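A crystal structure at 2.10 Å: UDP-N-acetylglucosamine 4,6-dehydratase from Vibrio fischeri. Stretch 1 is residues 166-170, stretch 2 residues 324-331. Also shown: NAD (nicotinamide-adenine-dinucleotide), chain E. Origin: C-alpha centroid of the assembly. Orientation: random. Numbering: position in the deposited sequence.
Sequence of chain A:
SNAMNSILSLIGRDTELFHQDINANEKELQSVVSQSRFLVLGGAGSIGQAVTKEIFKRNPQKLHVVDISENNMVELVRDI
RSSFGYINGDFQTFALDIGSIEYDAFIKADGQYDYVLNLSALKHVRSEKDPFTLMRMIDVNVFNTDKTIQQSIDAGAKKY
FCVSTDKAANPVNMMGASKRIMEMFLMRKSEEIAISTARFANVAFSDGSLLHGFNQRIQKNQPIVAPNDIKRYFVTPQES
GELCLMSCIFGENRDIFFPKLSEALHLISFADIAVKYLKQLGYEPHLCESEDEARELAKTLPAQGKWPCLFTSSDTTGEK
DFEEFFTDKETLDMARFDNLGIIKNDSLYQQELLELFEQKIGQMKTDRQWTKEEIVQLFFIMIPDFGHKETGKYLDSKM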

ATOM      1  N   ASP A 166      18.666   8.278   2.032  1.00 53.36           N
ATOM      2  CA  ASP A 166      18.536   8.861   3.377  1.00 55.40           C
ATOM      3  C   ASP A 166      19.853   9.450   3.898  1.00 57.12           C
ATOM      4  O   ASP A 166      19.843  10.397   4.691  1.00 58.02           O
ATOM      5  N   LYS A 167      20.979   8.891   3.456  1.00 58.67           N
ATOM      6  CA  LYS A 167      22.287   9.334   3.920  1.00 60.05           C
ATOM      7  C   LYS A 167      23.316   9.431   2.800  1.00 60.04           C
ATOM      8  O   LYS A 167      23.228   8.739   1.766  1.00 59.34           O
ATOM      9  N   ALA A 168      24.296  10.300   3.024  1.00 60.11           N
ATOM     10  CA  ALA A 168      25.344  10.533   2.043  1.00 60.53           C
ATOM     11  C   ALA A 168      26.304   9.335   1.973  1.00 61.31           C
ATOM     12  O   ALA A 168      26.924   9.086   0.939  1.00 61.51           O
ATOM     13  N   ALA A 169      26.401   8.586   3.074  1.00 61.79           N
ATOM     14  CA  ALA A 169      27.335   7.444   3.194  1.00 62.65           C
ATOM     15  C   ALA A 169      26.913   6.314   2.297  1.00 62.10           C
ATOM     16  O   ALA A 169      25.758   6.227   1.942  1.00 61.16           O
ATOM     17  N   ASN A 170      27.860   5.456   1.942  1.00 62.56           N
ATOM     18  CA  ASN A 170      27.567   4.232   1.221  1.00 62.74           C
ATOM     19  C   ASN A 170      26.395   3.451   1.775  1.00 61.23           C
ATOM     20  O   ASN A 170      26.169   3.431   2.983  1.00 60.78           O
ATOM     21  N   GLU A 324      24.236  11.844   9.571  1.00 77.76           N
ATOM     22  CA  GLU A 324      24.678  12.972   8.751  1.00 77.70           C
ATOM     23  C   GLU A 324      23.936  13.082   7.419  1.00 76.35           C
ATOM     24  O   GLU A 324      23.881  12.116   6.657  1.00 76.67           O
ATOM     25  N   PHE A 325      23.395  14.273   7.139  1.00 75.17           N
ATOM     26  CA  PHE A 325      22.766  14.584   5.842  1.00 73.50           C
ATOM     27  C   PHE A 325      23.797  14.846   4.740  1.00 72.91           C
ATOM     28  O   PHE A 325      23.502  14.762   3.545  1.00 71.87           O
ATOM     29  N   PHE A 326      25.005  15.188   5.150  1.00 73.14           N
ATOM     30  CA  PHE A 326      26.064  15.516   4.205  1.00 73.27           C
ATOM     31  C   PHE A 326      27.410  15.067   4.786  1.00 74.02           C
ATOM     32  O   PHE A 326      27.687  15.288   5.968  1.00 74.15           O
ATOM     33  N   THR A 327      28.218  14.409   3.958  1.00 74.25           N
ATOM     34  CA  THR A 327      29.600  14.092   4.320  1.00 75.44           C
ATOM     35  C   THR A 327      30.427  15.367   4.130  1.00 75.27           C
ATOM     36  O   THR A 327      29.874  16.455   3.857  1.00 74.47           O
ATOM     37  N   ASP A 328      31.745  15.220   4.246  1.00 75.59           N
ATOM     38  CA  ASP A 328      32.659  16.355   4.206  1.00 75.67           C
ATOM     39  C   ASP A 328      33.133  16.685   2.796  1.00 74.67           C
ATOM     40  O   ASP A 328      33.545  17.809   2.549  1.00 74.21           O
ATOM     41  N   LYS A 329      33.089  15.733   1.865  1.00 73.98           N
ATOM     42  CA  LYS A 329      33.436  16.073   0.478  1.00 73.72           C
ATOM     43  C   LYS A 329      32.210  16.420  -0.391  1.00 71.38           C
ATOM     44  O   LYS A 329      32.233  16.209  -1.613  1.00 71.61           O
ATOM     45  N   GLU A 330      31.166  16.979   0.229  1.00 68.44           N
ATOM     46  CA  GLU A 330      30.023  17.499  -0.515  1.00 66.16           C
ATOM     47  C   GLU A 330      30.061  19.018  -0.615  1.00 64.04           C
ATOM     48  O   GLU A 330      30.408  19.705   0.355  1.00 64.69           O
ATOM     49  N   THR A 331      29.730  19.529  -1.802  1.00 60.99           N
ATOM     50  CA  THR A 331      29.559  20.961  -2.020  1.00 58.85           C
ATOM     51  C   THR A 331      28.179  21.389  -1.515  1.00 56.30           C
ATOM     52  O   THR A 331      27.152  20.867  -1.968  1.00 54.69           O
TER

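Two loop segments of one chain, at least 156 residues apart in sequence wherever they touch, meet here with neither a helix nor a strand to organize them. The contact is small, 206 Å² summed over both sides, and no hydrogen bond crosses it. At its center one methyl group lies against a loop that makes hydrogen bonds within itself.

Asp166 opens stretch 1; its side chain lies against the cofactor and makes no contact within 4.5 Å with stretch 2. Its CA-to-CB bond runs sideways, and with chi1 at m (-63°) and chi2 near zero the carboxylate reaches the nicotinamide ring of NAD, where Asp166 OD1 comes within 3.1 Å of NAD C6N. The nearest approach of its side chain to stretch 2 is Asp166 CB to Phe325 CD2 at 7.4 Å.

Lys167 also starts sideways. A p rotamer at chi1 followed by t at chi2 leads the chain away from stretch 2, leaving the amine out of the interface. What remains is a graze near the root of the side chain, Lys167 CB to Glu324 O at 4.2 Å. A long, charged residue can thus border a tight contact by contributing only its first carbon.

Ala168 is the center. Its CA-to-CB bond points toward stretch 2, and the other stretch covers 75 Å² of the residue, more than any other residue here gives up. The methyl lies 4.1 Å from Phe325 O and, again measured from Ala168 CB, 4.1 Å from Phe326 CA, so it rests against backbone. Both phenylalanines direct their CA-to-CB bonds away, Phe325 with chi1 at m and Phe326 at p, and their rings leave this space to the main chain. Two closer approaches complete the setting: Ala168 CB to Thr327 CG2 at 3.2 Å, a very short carbon-carbon distance, and Ala168 CB to Glu330 OE2, also 3.2 Å. With neighbors this near, there is little spare room around the methyl.

Those two neighbors are hydrogen-bonded to each other. Thr327, p at chi1, points toward stretch 1 and presents CG2 to the alanine, while its hydroxyl donates to the glutamate, Thr327 OG1 to Glu330 OE1 at 2.5 Å. The backbone adds a second bond to that oxygen, Thr327 N to Glu330 OE1 at 2.7 Å, and Lys329 N gives a weak one to Thr327 OG1 at 3.3 Å. The CA-to-CB bond of Glu330 also points toward stretch 1, with chi1 at -98° and chi2 at 129°, both between wells. OE1 takes both bonds from Thr327, while OE2 makes the closest approach to the methyl, with OE1 also near it (Ala168 CB to Glu330 OE1, 3.8 Å).

Ala169 turns its CB sideways and adds little; the nearest approach is from its backbone, Ala169 N to Thr327 CG2 at 4.3 Å. Asn170 is out of reach of stretch 2, and its ND2 is hydrogen-bonded elsewhere in the structure. The rule to read from this contact is economical: a loop with hydrogen bonds of its own can receive a single methyl without any polar bond across the gap.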

ATOM      1  CB  ASP A 166      18.035   7.821   4.395  1.00 56.21           C
ATOM      2  CG  ASP A 166      16.650   7.301   4.088  1.00 57.14           C
ATOM      3  OD1 ASP A 166      15.999   7.741   3.118  1.00 59.71           O
ATOM      4  OD2 ASP A 166      16.198   6.418   4.835  1.00 62.87           O
ATOM      5  CB  LYS A 167      22.807   8.408   5.022  1.00 61.50           C
ATOM      6  CG  LYS A 167      22.797   6.925   4.666  1.00 63.99           C
ATOM      7  CD  LYS A 167      22.983   6.060   5.913  1.00 68.29           C
ATOM      8  CE  LYS A 167      22.001   4.879   5.954  1.00 69.61           C
ATOM      9  NZ  LYS A 167      21.751   4.435   7.371  1.00 70.33           N
ATOM     10  CB  ALA A 168      26.084  11.810   2.384  1.00 60.92           C
ATOM     11  CB  ALA A 169      27.378   6.937   4.631  1.00 63.31           C
ATOM     12  CB  ASN A 170      28.787   3.312   1.183  1.00 64.89           C
ATOM     13  CG  ASN A 170      29.622   3.539  -0.051  1.00 68.39           C
ATOM     14  OD1 ASN A 170      29.934   4.693  -0.385  1.00 70.77           O
ATOM     15  ND2 ASN A 170      29.959   2.451  -0.767  1.00 71.90           N
ATOM     16  CB  GLU A 324      26.176  12.862   8.444  1.00 78.65           C
ATOM     17  CG  GLU A 324      27.053  13.851   9.193  1.00 79.94           C
ATOM     18  CD  GLU A 324      28.050  13.179  10.122  1.00 82.59           C
ATOM     19  OE1 GLU A 324      28.164  13.618  11.289  1.00 83.54           O
ATOM     20  OE2 GLU A 324      28.726  12.220   9.682  1.00 83.41           O
ATOM     21  CB  PHE A 325      21.867  15.813   5.966  1.00 72.75           C
ATOM     22  CG  PHE A 325      20.728  15.638   6.914  1.00 72.51           C
ATOM     23  CD1 PHE A 325      20.555  16.506   7.984  1.00 72.87           C
ATOM     24  CD2 PHE A 325      19.815  14.605   6.738  1.00 72.59           C
ATOM     25  CE1 PHE A 325      19.492  16.347   8.863  1.00 72.79           C
ATOM     26  CE2 PHE A 325      18.758  14.441   7.608  1.00 72.55           C
ATOM     27  CZ  PHE A 325      18.595  15.320   8.679  1.00 72.45           C
ATOM     28  CB  PHE A 326      26.054  17.028   3.900  1.00 72.89           C
ATOM     29  CG  PHE A 326      26.152  17.889   5.119  1.00 73.11           C
ATOM     30  CD1 PHE A 326      27.373  18.445   5.501  1.00 74.46           C
ATOM     31  CD2 PHE A 326      25.038  18.113   5.909  1.00 73.39           C
ATOM     32  CE1 PHE A 326      27.474  19.240   6.642  1.00 74.54           C
ATOM     33  CE2 PHE A 326      25.125  18.895   7.055  1.00 74.28           C
ATOM     34  CZ  PHE A 326      26.351  19.466   7.423  1.00 75.04           C
ATOM     35  CB  THR A 327      30.209  12.944   3.452  1.00 76.03           C
ATOM     36  OG1 THR A 327      30.699  13.478   2.209  1.00 76.33           O
ATOM     37  CG2 THR A 327      29.183  11.829   3.178  1.00 76.24           C
ATOM     38  CB  ASP A 328      33.877  16.108   5.118  1.00 77.35           C
ATOM     39  CG  ASP A 328      34.615  17.405   5.475  1.00 79.01           C
ATOM     40  OD1 ASP A 328      33.954  18.472   5.561  1.00 79.78           O
ATOM     41  OD2 ASP A 328      35.853  17.357   5.667  1.00 82.07           O
ATOM     42  CB  LYS A 329      34.312  14.997  -0.201  1.00 75.11           C
ATOM     43  CG  LYS A 329      34.904  15.488  -1.561  1.00 76.43           C
ATOM     44  CD  LYS A 329      36.403  15.259  -1.747  1.00 79.26           C
ATOM     45  CE  LYS A 329      36.975  16.312  -2.739  1.00 80.29           C
ATOM     46  NZ  LYS A 329      38.313  15.959  -3.328  1.00 81.31           N
ATOM     47  CB  GLU A 330      28.710  17.037   0.119  1.00 65.73           C
ATOM     48  CG  GLU A 330      28.098  15.819  -0.582  1.00 66.95           C
ATOM     49  CD  GLU A 330      27.731  14.703   0.365  1.00 69.54           C
ATOM     50  OE1 GLU A 330      28.539  14.436   1.284  1.00 73.21           O
ATOM     51  OE2 GLU A 330      26.650  14.080   0.180  1.00 70.66           O
ATOM     52  CB  THR A 331      29.669  21.329  -3.506  1.00 58.44           C
ATOM     53  OG1 THR A 331      30.930  20.905  -4.020  1.00 59.55           O
ATOM     54  CG2 THR A 331      29.541  22.829  -3.686  1.00 58.07           C
TER
HETATM   55  PA  NAD E 501       5.035   5.521   2.209  1.00 31.58           P
HETATM   56  O1A NAD E 501       5.065   4.031   2.316  1.00 31.45           O
HETATM   57  O2A NAD E 501       4.076   6.091   3.210  1.00 31.09           O
HETATM   58  O5B NAD E 501       4.316   5.995   0.873  1.00 31.45           O
HETATM   59  C5B NAD E 501       4.840   5.444  -0.355  1.00 29.34           C
HETATM   60  C4B NAD E 501       3.651   5.563  -1.314  1.00 29.28           C
HETATM   61  O4B NAD E 501       3.959   5.100  -2.613  1.00 26.84           O
HETATM   62  C3B NAD E 501       2.451   4.713  -0.788  1.00 27.95           C
HETATM   63  O3B NAD E 501       1.273   5.488  -0.696  1.00 31.61           O
HETATM   64  C2B NAD E 501       2.341   3.594  -1.850  1.00 27.90           C
HETATM   65  O2B NAD E 501       1.046   3.018  -1.968  1.00 27.07           O
HETATM   66  C1B NAD E 501       2.832   4.402  -3.073  1.00 25.44           C
HETATM   67  N9A NAD E 501       3.266   3.515  -4.142  1.00 27.82           N
HETATM   68  C8A NAD E 501       4.176   2.533  -4.062  1.00 25.60           C
HETATM   69  N7A NAD E 501       4.281   1.901  -5.185  1.00 27.29           N
HETATM   70  C5A NAD E 501       3.470   2.545  -6.079  1.00 28.62           C
HETATM   71  C6A NAD E 501       3.144   2.348  -7.417  1.00 27.31           C
HETATM   72  N6A NAD E 501       3.808   1.349  -8.086  1.00 28.79           N
HETATM   73  N1A NAD E 501       2.259   3.140  -8.014  1.00 25.09           N
HETATM   74  C2A NAD E 501       1.648   4.107  -7.339  1.00 25.50           C
HETATM   75  N3A NAD E 501       1.908   4.308  -6.070  1.00 24.89           N
HETATM   76  C4A NAD E 501       2.796   3.565  -5.423  1.00 25.64           C
HETATM   77  O3  NAD E 501       6.538   6.084   2.329  1.00 29.94           O
HETATM   78  PN  NAD E 501       6.776   7.608   2.853  1.00 30.80           P
HETATM   79  O1N NAD E 501       7.067   7.602   4.345  1.00 31.11           O
HETATM   80  O2N NAD E 501       5.808   8.657   2.488  1.00 29.17           O
HETATM   81  O5D NAD E 501       8.283   7.852   2.222  1.00 27.75           O
HETATM   82  C5D NAD E 501       8.222   8.189   0.845  1.00 26.13           C
HETATM   83  C4D NAD E 501       9.649   8.355   0.308  1.00 26.63           C
HETATM   84  O4D NAD E 501      10.461   9.111   1.261  1.00 28.13           O
HETATM   85  C3D NAD E 501      10.329   6.973   0.185  1.00 28.91           C
HETATM   86  O3D NAD E 501      11.342   6.934  -0.846  1.00 35.22           O
HETATM   87  C2D NAD E 501      11.088   6.847   1.525  1.00 29.77           C
HETATM   88  O2D NAD E 501      12.204   5.947   1.445  1.00 34.13           O
HETATM   89  C1D NAD E 501      11.563   8.285   1.731  1.00 28.47           C
HETATM   90  N1N NAD E 501      11.910   8.567   3.133  1.00 34.87           N
HETATM   91  C2N NAD E 501      10.953   8.449   4.062  1.00 36.15           C
HETATM   92  C3N NAD E 501      11.219   8.718   5.389  1.00 37.63           C
HETATM   93  C7N NAD E 501      10.188   8.566   6.430  1.00 38.80           C
HETATM   94  O7N NAD E 501      10.550   8.752   7.589  1.00 39.45           O
HETATM   95  N7N NAD E 501       8.923   8.209   6.159  1.00 36.28           N
HETATM   96  C4N NAD E 501      12.523   9.124   5.766  1.00 36.74           C
HETATM   97  C5N NAD E 501      13.479   9.250   4.773  1.00 36.03           C
HETATM   98  C6N NAD E 501      13.149   8.953   3.450  1.00 36.84           C